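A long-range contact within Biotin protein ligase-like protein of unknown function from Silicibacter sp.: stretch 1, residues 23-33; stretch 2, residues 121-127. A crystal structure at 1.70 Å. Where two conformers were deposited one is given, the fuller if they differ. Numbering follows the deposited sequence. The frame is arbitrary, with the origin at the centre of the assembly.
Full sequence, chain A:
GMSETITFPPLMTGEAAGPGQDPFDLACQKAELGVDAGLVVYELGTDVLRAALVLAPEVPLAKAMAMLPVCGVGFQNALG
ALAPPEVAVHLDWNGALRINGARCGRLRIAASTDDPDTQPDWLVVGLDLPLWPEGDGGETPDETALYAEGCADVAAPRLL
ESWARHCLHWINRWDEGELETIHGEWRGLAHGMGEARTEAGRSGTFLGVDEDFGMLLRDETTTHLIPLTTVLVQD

Stretch 1, residues 23-33: PFDLACQKAEL
Stretch 2 (121-127) DWLVVGL

A helix packs closely on a strand when small residues line the face between them, and this antiparallel pair is a compact example. Stretch 1 is helical from Pro23, with phi/psi near -62/-45 and i to i+4 backbone hydrogen bonds from Ala27 N to Pro23 O (2.8 Å) onward. The strand begins at Leu123 and runs on past Leu127, near -120/135, and Trp122 precedes it at -161/159. The axes run at 168° and approach to 8.3 Å, burying 386 Å² in total. CA atoms pair in register: Phe24 with Gly126 at 5.3 Å, Cys28 with Val124 at 6.3 Å, and Ala31 with Trp122 at 6.3 Å. Phe24, Ala27, Ala31, Val124 and Gly126 are buried and apolar.

Phe24 leaves the helix sideways, but its t rotamer (chi2 67°) brings the ring to the strand. Its CD1 lies 3.7 Å from both Gly126 CA and Val124 CG1. Glycine suits this position because an ideal CB there would point toward the helix and clash with Phe24 CD1 at 2.6 Å. One turn on, Ala27 points its CB at Val124 CG1, 3.8 Å away; Val124, chi1 t, also faces the helix, whereas Leu123 and Val125 point away. Cys28, chi1 m, is directed sideways, its SG 3.9 Å from Val124 CB and 4.0 Å from Trp122 CZ3, a compact side chain that touches both.

Ala31 points toward the strand and sets its CB over one face of the indole, 3.5 Å from Trp122 CD2 and 3.7 Å from the five-membered ring centroid, a CH-pi contact that its short side chain makes at close range. Trp122 adopts chi1 p and chi2 -98°. Glu32 (chi1 t, chi2 p, chi3 46°) is exposed, where a carboxylate can meet water; it starts out sideways, and its end comes nearer the strand, so that OE1 accepts a hydrogen bond from Trp122 NE1 (3.0 Å, 166°), satisfying the indole nitrogen. A water donates to Glu32 OE1 at 3.3 Å and to Asp121 OD2 at 2.6 Å, bridging the carboxylates.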

# COMPACT_ATOMS: atom_id res chain seq x y z
N PRO A 23 17.50 -10.83 -1.03
CA PRO A 23 16.14 -10.32 -0.76
C PRO A 23 15.28 -11.07 0.27
O PRO A 23 14.74 -10.43 1.19
CB PRO A 23 15.51 -10.32 -2.15
CG PRO A 23 16.65 -10.07 -3.06
CD PRO A 23 17.75 -10.92 -2.46
N PHE A 24 15.15 -12.39 0.16
CA PHE A 24 14.23 -13.13 1.03
C PHE A 24 14.76 -13.02 2.47
O PHE A 24 14.00 -12.64 3.37
CB PHE A 24 14.11 -14.57 0.57
CG PHE A 24 13.13 -15.41 1.37
CD1 PHE A 24 11.77 -15.12 1.31
CD2 PHE A 24 13.57 -16.44 2.17
CE1 PHE A 24 10.85 -15.89 1.99
CE2 PHE A 24 12.64 -17.20 2.90
CZ PHE A 24 11.31 -16.91 2.82
N ASP A 25 16.04 -13.33 2.67
CA ASP A 25 16.67 -13.20 4.00
C ASP A 25 16.54 -11.80 4.57
O ASP A 25 16.12 -11.63 5.73
CB ASP A 25 18.14 -13.58 3.94
CG ASP A 25 18.81 -13.55 5.31
OD1 ASP A 25 18.75 -14.58 6.01
OD2 ASP A 25 19.39 -12.50 5.69
N LEU A 26 16.90 -10.80 3.76
CA LEU A 26 16.86 -9.41 4.20
C LEU A 26 15.45 -8.94 4.54
O LEU A 26 15.22 -8.25 5.55
CB LEU A 26 17.47 -8.48 3.12
CG LEU A 26 17.57 -7.00 3.54
CD1 LEU A 26 18.37 -6.89 4.84
CD2 LEU A 26 18.13 -6.13 2.41
N ALA A 27 14.49 -9.27 3.69
CA ALA A 27 13.11 -8.90 3.99
C ALA A 27 12.65 -9.50 5.32
O ALA A 27 11.97 -8.82 6.10
CB ALA A 27 12.20 -9.36 2.87
N CYS A 28 12.99 -10.75 5.59
CA CYS A 28 12.67 -11.39 6.86
C CYS A 28 13.36 -10.73 8.03
O CYS A 28 12.76 -10.51 9.09
CB CYS A 28 13.06 -12.87 6.84
SG CYS A 28 12.03 -13.91 5.82
N GLN A 29 14.61 -10.36 7.83
CA GLN A 29 15.38 -9.67 8.87
C GLN A 29 14.75 -8.32 9.17
O GLN A 29 14.51 -7.98 10.32
CB GLN A 29 16.84 -9.47 8.42
CG GLN A 29 17.75 -8.94 9.51
N LYS A 30 14.45 -7.56 8.12
CA LYS A 30 13.82 -6.26 8.31
C LYS A 30 12.42 -6.38 8.96
O LYS A 30 12.04 -5.58 9.82
CB LYS A 30 13.77 -5.49 7.00
CG LYS A 30 15.15 -5.02 6.57
CD LYS A 30 15.10 -4.00 5.47
CE LYS A 30 16.46 -3.31 5.31
NZ LYS A 30 16.30 -1.86 4.99
N ALA A 31 11.69 -7.43 8.58
CA ALA A 31 10.35 -7.62 9.11
C ALA A 31 10.45 -7.85 10.63
O ALA A 31 9.73 -7.26 11.43
CB ALA A 31 9.69 -8.81 8.40
N GLU A 32 11.39 -8.68 11.03
CA GLU A 32 11.57 -8.95 12.48
C GLU A 32 12.02 -7.70 13.26
O GLU A 32 11.66 -7.53 14.42
CB GLU A 32 12.52 -10.13 12.68
CG GLU A 32 12.62 -10.60 14.15
CD GLU A 32 11.27 -10.96 14.80
OE1 GLU A 32 10.47 -11.67 14.17
OE2 GLU A 32 11.03 -10.53 15.96
N LEU A 33 12.77 -6.82 12.60
CA LEU A 33 13.11 -5.48 13.11
C LEU A 33 11.96 -4.49 13.13
O LEU A 33 12.15 -3.37 13.58
CB LEU A 33 14.20 -4.82 12.24
CG LEU A 33 15.64 -5.25 12.50
CD1 LEU A 33 16.52 -4.86 11.34
CD2 LEU A 33 16.12 -4.62 13.82
N ASP A 121 3.07 -11.50 13.17
CA ASP A 121 3.43 -10.07 13.12
C ASP A 121 3.84 -9.72 11.71
O ASP A 121 3.81 -8.56 11.34
CB ASP A 121 4.60 -9.78 14.04
CG ASP A 121 4.28 -9.97 15.53
OD1 ASP A 121 3.10 -9.95 15.92
OD2 ASP A 121 5.25 -10.14 16.30
N TRP A 122 4.28 -10.72 10.96
CA TRP A 122 4.74 -10.50 9.59
C TRP A 122 4.77 -11.78 8.81
O TRP A 122 4.88 -12.86 9.37
CB TRP A 122 6.11 -9.83 9.53
CG TRP A 122 7.19 -10.58 10.21
CD1 TRP A 122 7.67 -10.34 11.48
CD2 TRP A 122 8.00 -11.64 9.67
NE1 TRP A 122 8.68 -11.20 11.76
CE2 TRP A 122 8.91 -12.01 10.68
CE3 TRP A 122 8.02 -12.35 8.46
CZ2 TRP A 122 9.82 -13.03 10.51
CZ3 TRP A 122 8.95 -13.35 8.29
CH2 TRP A 122 9.83 -13.69 9.32
N LEU A 123 4.73 -11.62 7.48
CA LEU A 123 4.90 -12.69 6.55
C LEU A 123 5.70 -12.15 5.36
O LEU A 123 5.52 -11.01 4.97
CB LEU A 123 3.52 -13.16 6.12
CG LEU A 123 3.42 -14.49 5.39
CD1 LEU A 123 2.18 -15.29 5.86
CD2 LEU A 123 3.41 -14.27 3.87
N VAL A 124 6.59 -12.97 4.82
CA VAL A 124 7.37 -12.57 3.63
C VAL A 124 7.21 -13.62 2.56
O VAL A 124 7.28 -14.82 2.86
CB VAL A 124 8.89 -12.44 3.97
CG1 VAL A 124 9.75 -12.31 2.71
CG2 VAL A 124 9.12 -11.27 4.94
N VAL A 125 6.96 -13.17 1.34
CA VAL A 125 6.97 -14.05 0.16
C VAL A 125 8.12 -13.69 -0.74
O VAL A 125 8.27 -12.54 -1.12
CB VAL A 125 5.63 -13.97 -0.61
CG1 VAL A 125 5.72 -14.78 -1.90
CG2 VAL A 125 4.54 -14.45 0.27
N GLY A 126 8.92 -14.67 -1.11
CA GLY A 126 10.08 -14.42 -1.94
C GLY A 126 9.98 -15.13 -3.27
O GLY A 126 9.45 -16.24 -3.33
N LEU A 127 10.47 -14.47 -4.31
CA LEU A 127 10.55 -15.01 -5.64
C LEU A 127 12.04 -15.23 -5.97
O LEU A 127 12.87 -14.35 -5.71
CB LEU A 127 9.92 -14.00 -6.63
CG LEU A 127 10.08 -14.33 -8.11
CD1 LEU A 127 9.36 -15.67 -8.44
CD2 LEU A 127 9.58 -13.18 -9.05
O HOH W 1 7.57 -11.15 15.63